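Local atomic coordinates of prokaryotic transcription elongation factor GreA/GreB (Nitrosomonas europaea, PDB entry 2PN0), a protein that probably binds RNA polymerase and acts in transcription elongation. Residues Glu109-Lys114 against Val119-Ile124; Val79-Val84 against Lys90-Ala95. All coordinates share one frame; numbering follows the deposited sequence.

Both interactions lie in the GreA/GreB C-terminal region, which belongs to the FKBP clan. Residues 79-95, which form interaction 2, come first in the chain, and 109-124 of interaction 1 later. Their centres are 19 Å apart, and a gap of about 7 Å separates their nearest atoms. Interaction 1 is a hairpin that joins the outer strand 109-113 to the central strand 119-128 of an antiparallel sheet. Interaction 2 pairs two short parallel strands nearer the centre of the chain. The second subunit links them indirectly. Its Pro96 packs on Trp112 of interaction 1 and also on Ile91 of interaction 2. Both contacts thus contribute to the dimer interface.

Interaction 1 of 2, residues Glu109-Lys114 against Val119-Ile124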
# COMPACT_ATOMS: atom_id res chain seq x y z
N GLU A 109 -3.10 -14.23 -7.36
CA GLU A 109 -1.85 -13.47 -7.52
C GLU A 109 -2.13 -11.96 -7.64
O GLU A 109 -3.11 -11.54 -8.27
CB GLU A 109 -1.05 -14.02 -8.72
CG GLU A 109 -0.51 -15.44 -8.40
CD GLU A 109 0.16 -16.17 -9.58
OE1 GLU A 109 0.08 -15.73 -10.75
OE2 GLU A 109 0.82 -17.20 -9.28
N ILE A 110 -1.28 -11.15 -7.02
CA ILE A 110 -1.40 -9.71 -7.20
C ILE A 110 0.01 -9.20 -7.30
O ILE A 110 0.97 -9.94 -7.05
CB ILE A 110 -2.17 -8.98 -6.04
CG1 ILE A 110 -1.58 -9.33 -4.68
CG2 ILE A 110 -3.68 -9.29 -6.13
CD1 ILE A 110 -2.31 -8.48 -3.54
N GLU A 111 0.14 -7.93 -7.65
CA GLU A 111 1.46 -7.36 -7.78
C GLU A 111 1.44 -5.88 -7.38
O GLU A 111 0.39 -5.20 -7.44
CB GLU A 111 2.00 -7.57 -9.22
CG GLU A 111 1.26 -6.80 -10.26
CD GLU A 111 1.68 -7.18 -11.69
OE1 GLU A 111 2.13 -8.34 -11.95
OE2 GLU A 111 1.51 -6.29 -12.52
N TRP A 112 2.59 -5.38 -6.96
CA TRP A 112 2.68 -3.97 -6.63
C TRP A 112 4.08 -3.50 -6.91
O TRP A 112 4.97 -4.32 -7.22
CB TRP A 112 2.19 -3.69 -5.21
CG TRP A 112 2.95 -4.33 -4.08
CD1 TRP A 112 4.17 -3.90 -3.54
CD2 TRP A 112 2.56 -5.48 -3.31
NE1 TRP A 112 4.52 -4.74 -2.48
CE2 TRP A 112 3.55 -5.69 -2.32
CE3 TRP A 112 1.44 -6.33 -3.35
CZ2 TRP A 112 3.47 -6.75 -1.36
CZ3 TRP A 112 1.35 -7.40 -2.36
CH2 TRP A 112 2.35 -7.57 -1.39
N PRO A 113 4.29 -2.17 -6.86
CA PRO A 113 5.60 -1.70 -7.30
C PRO A 113 6.85 -2.17 -6.51
O PRO A 113 6.80 -2.29 -5.27
CB PRO A 113 5.47 -0.17 -7.19
CG PRO A 113 4.00 0.07 -7.31
CD PRO A 113 3.39 -1.06 -6.50
N LYS A 114 7.93 -2.45 -7.24
CA LYS A 114 9.24 -2.67 -6.63
C LYS A 114 9.95 -1.30 -6.50
O LYS A 114 10.00 -0.54 -7.44
CB LYS A 114 10.11 -3.60 -7.51
CG LYS A 114 9.72 -5.05 -7.36
CD LYS A 114 10.60 -6.00 -8.19
CE LYS A 114 11.98 -5.54 -8.43
NZ LYS A 114 12.56 -6.64 -9.29
N VAL A 119 7.98 -4.78 -10.88
CA VAL A 119 6.86 -5.18 -10.07
C VAL A 119 7.24 -6.35 -9.20
O VAL A 119 8.06 -7.22 -9.60
CB VAL A 119 5.59 -5.54 -10.86
CG1 VAL A 119 5.06 -4.32 -11.59
CG2 VAL A 119 5.88 -6.65 -11.85
N LEU A 120 6.68 -6.35 -8.00
CA LEU A 120 6.76 -7.49 -7.11
C LEU A 120 5.48 -8.26 -7.36
O LEU A 120 4.39 -7.78 -7.04
CB LEU A 120 6.81 -7.03 -5.66
CG LEU A 120 6.82 -8.19 -4.67
CD1 LEU A 120 8.13 -9.01 -4.85
CD2 LEU A 120 6.70 -7.66 -3.29
N ARG A 121 5.61 -9.45 -7.92
CA ARG A 121 4.43 -10.29 -8.14
C ARG A 121 4.39 -11.47 -7.12
O ARG A 121 5.37 -12.23 -7.00
CB ARG A 121 4.39 -10.85 -9.57
CG ARG A 121 3.08 -11.62 -9.86
CD ARG A 121 2.96 -11.90 -11.37
NE ARG A 121 1.72 -12.60 -11.71
CZ ARG A 121 0.51 -12.03 -11.80
NH1 ARG A 121 0.34 -10.72 -11.58
NH2 ARG A 121 -0.55 -12.80 -12.09
N VAL A 122 3.29 -11.60 -6.40
CA VAL A 122 3.21 -12.54 -5.28
C VAL A 122 1.98 -13.42 -5.42
O VAL A 122 0.99 -13.01 -6.04
CB VAL A 122 3.18 -11.83 -3.91
CG1 VAL A 122 4.52 -11.09 -3.65
CG2 VAL A 122 1.97 -10.82 -3.79
N ARG A 123 2.04 -14.62 -4.83
CA ARG A 123 0.87 -15.46 -4.79
C ARG A 123 0.49 -15.67 -3.34
O ARG A 123 1.36 -15.83 -2.49
CB ARG A 123 1.20 -16.83 -5.42
CG ARG A 123 0.03 -17.82 -5.40
CD ARG A 123 0.53 -19.21 -5.84
NE ARG A 123 1.01 -19.18 -7.22
CZ ARG A 123 1.62 -20.20 -7.83
NH1 ARG A 123 1.85 -21.33 -7.14
NH2 ARG A 123 2.02 -20.10 -9.10
N ILE A 124 -0.81 -15.70 -3.08
CA ILE A 124 -1.26 -16.00 -1.74
C ILE A 124 -1.13 -17.48 -1.49
O ILE A 124 -1.79 -18.30 -2.15
CB ILE A 124 -2.74 -15.57 -1.52
CG1 ILE A 124 -2.89 -14.03 -1.67
CG2 ILE A 124 -3.24 -16.11 -0.14
CD1 ILE A 124 -4.31 -13.53 -1.69
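Glu109 and Glu111 meet Arg121 and Arg123 on one face of an antiparallel beta hairpin, in a salt-bridge network. Arg123 grips Glu109 side-on. Arg123 NE and NH2 both donate to Glu109 OE2, NE at 2.9 Å to the anti lone pair of that oxygen. The carboxylate and guanidinium are nearly coplanar, 15° apart. Arg121 lies between the two glutamates, with both carboxylate planes almost perpendicular to its guanidinium. Arg121 NH1 reaches Glu111 OE1 at 3.0 Å from above the carboxylate plane. Arg121 NH2 makes a longer bond, 3.3 Å, to Glu109 OE1, while Glu109 CB lies over one guanidinium face. Arg121 CG is anti to the backbone N (chi1 -174°), and the chain runs extended to NE, which brings the guanidinium up to both acids.

Trp112, Leu120, Ile110 and Val122 occupy the other face. Leu120 CD2 lies 3.7 Å from Trp112 NE1, alongside the indole. Val122 CG2 meets Trp112 CZ3 obliquely. Two hydrogen-bonded backbone pairs, Ile110 with Val122 and Trp112 with Leu120, set this register. Beyond them, Val67 of strand 62-67 packs against Leu120 and Val122, and Pro32 of the second subunit packs on Leu120. Within the hairpin, Ile110 CD1 lies in the plane of the indole, at its edge.

Interaction 2 of 2, residues Val79-Val84 against Lys90-Ala95; sequences VYPKDV and KISILA
Pro81 and Leu94 cross at about a right angle. Leu94 CD1 touches the proline ring at Pro81 CG, 3.7 Å away. The same CG lies 3.9 Å from Ser92 OG. Val84 approaches Ser92 with one methyl branch, Val84 CG1, which sits 3.8 Å from Ser92 CB. With chi1 at 177°, Ser92 OG points away from its own N and lies beside the carbonyl carbon. From there it accepts the amide N-H of Leu94 in a nearly straight bond, 3.0 Å from Leu94 N to Ser92 OG. This is an ST turn, and it overlaps a type I beta turn from Ser92 to Ala95. Without the hydroxyl, as with an alanine here, the Leu94 amide is likely to lose this acceptor and the turn to be less firmly held.

The backbones form a short parallel beta pairing, with Val79 opposite Ser92. Val79 N donates to Ile91 O at 2.9 Å, and Val79 O accepts from Ile93 N at 3.0 Å. Val79 is therefore bonded to the residues before and after Ser92. Past this pairing, residues 81-83 make a 3-10 turn. It carries the chain round to Val84, next to Lys90.

Lys90 CB lies against Val84 CA, 3.9 Å away, and also touches Val79 CG2. The bent lysine chain then passes the carbonyl of Asp83, with Lys90 CE 3.4 Å from Asp83 O. Leu19 of helix 13-25 packs on Tyr80 and Ile93, and Leu22 of that helix packs on Pro81. At the dimer interface, Val84 meets Val84 of the second subunit, and Leu94 packs on Gly88 of that subunit.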
# COMPACT_ATOMS: atom_id res chain seq x y z
N VAL A 79 -6.10 -5.34 8.44
CA VAL A 79 -6.71 -4.85 9.68
C VAL A 79 -7.50 -3.56 9.49
O VAL A 79 -7.33 -2.84 8.49
CB VAL A 79 -5.63 -4.58 10.77
CG1 VAL A 79 -4.93 -5.90 11.16
CG2 VAL A 79 -4.63 -3.54 10.24
N TYR A 80 -8.36 -3.26 10.48
CA TYR A 80 -8.94 -1.93 10.59
C TYR A 80 -7.88 -0.91 10.99
O TYR A 80 -6.85 -1.31 11.52
CB TYR A 80 -10.07 -1.96 11.62
CG TYR A 80 -11.28 -2.74 11.12
CD1 TYR A 80 -12.18 -2.17 10.21
CD2 TYR A 80 -11.51 -4.04 11.55
CE1 TYR A 80 -13.30 -2.89 9.75
CE2 TYR A 80 -12.61 -4.77 11.09
CZ TYR A 80 -13.50 -4.18 10.20
OH TYR A 80 -14.60 -4.88 9.76
N PRO A 81 -8.10 0.38 10.69
CA PRO A 81 -7.10 1.41 11.04
C PRO A 81 -6.58 1.34 12.49
O PRO A 81 -5.38 1.49 12.69
CB PRO A 81 -7.82 2.72 10.74
CG PRO A 81 -8.68 2.37 9.56
CD PRO A 81 -9.22 0.97 9.92
N LYS A 82 -7.47 1.04 13.46
CA LYS A 82 -7.06 0.95 14.88
C LYS A 82 -5.89 -0.01 15.12
O LYS A 82 -5.14 0.14 16.09
CB LYS A 82 -8.26 0.57 15.76
CG LYS A 82 -8.85 -0.78 15.46
CD LYS A 82 -10.17 -0.98 16.23
CE LYS A 82 -11.06 -2.02 15.56
NZ LYS A 82 -10.46 -3.37 15.49
N ASP A 83 -5.70 -0.99 14.22
CA ASP A 83 -4.77 -2.08 14.49
C ASP A 83 -3.48 -2.11 13.70
O ASP A 83 -2.68 -3.05 13.84
CB ASP A 83 -5.50 -3.41 14.40
CG ASP A 83 -6.52 -3.56 15.48
OD1 ASP A 83 -6.19 -3.25 16.66
OD2 ASP A 83 -7.65 -4.01 15.18
N VAL A 84 -3.23 -1.11 12.88
CA VAL A 84 -1.93 -1.12 12.21
C VAL A 84 -0.88 -0.79 13.27
O VAL A 84 -1.19 -0.15 14.28
CB VAL A 84 -1.84 -0.26 10.90
CG1 VAL A 84 -3.24 -0.04 10.28
CG2 VAL A 84 -1.09 1.04 11.11
N LYS A 90 1.30 -5.43 9.40
CA LYS A 90 -0.13 -5.15 9.29
C LYS A 90 -0.35 -4.28 8.08
O LYS A 90 0.53 -3.50 7.67
CB LYS A 90 -0.69 -4.39 10.49
CG LYS A 90 -0.14 -4.88 11.82
CD LYS A 90 -0.87 -6.10 12.28
CE LYS A 90 -1.02 -6.00 13.79
NZ LYS A 90 -0.67 -7.29 14.42
N ILE A 91 -1.56 -4.35 7.55
CA ILE A 91 -1.90 -3.47 6.47
C ILE A 91 -3.35 -3.06 6.60
O ILE A 91 -4.25 -3.92 6.67
CB ILE A 91 -1.53 -4.09 5.06
CG1 ILE A 91 -1.63 -3.01 3.96
CG2 ILE A 91 -2.34 -5.35 4.75
CD1 ILE A 91 -0.92 -3.47 2.66
N SER A 92 -3.58 -1.75 6.60
CA SER A 92 -4.96 -1.23 6.70
C SER A 92 -5.81 -1.56 5.47
O SER A 92 -5.33 -1.47 4.33
CB SER A 92 -4.95 0.30 6.93
OG SER A 92 -6.25 0.86 6.97
N ILE A 93 -7.09 -1.78 5.71
CA ILE A 93 -8.09 -1.84 4.64
C ILE A 93 -8.12 -0.55 3.82
O ILE A 93 -8.56 -0.57 2.67
CB ILE A 93 -9.50 -2.18 5.23
CG1 ILE A 93 -10.53 -2.45 4.14
CG2 ILE A 93 -9.95 -1.12 6.25
CD1 ILE A 93 -10.20 -3.58 3.16
N LEU A 94 -7.65 0.56 4.39
CA LEU A 94 -7.63 1.89 3.66
C LEU A 94 -6.39 2.08 2.78
O LEU A 94 -6.35 3.00 1.97
CB LEU A 94 -7.74 3.08 4.63
CG LEU A 94 -8.91 3.00 5.61
CD1 LEU A 94 -8.92 4.32 6.38
CD2 LEU A 94 -10.21 2.80 4.88
N ALA A 95 -5.38 1.23 2.96
CA ALA A 95 -4.08 1.46 2.30
C ALA A 95 -4.04 0.84 0.90
O ALA A 95 -4.68 -0.21 0.67
CB ALA A 95 -2.94 0.91 3.15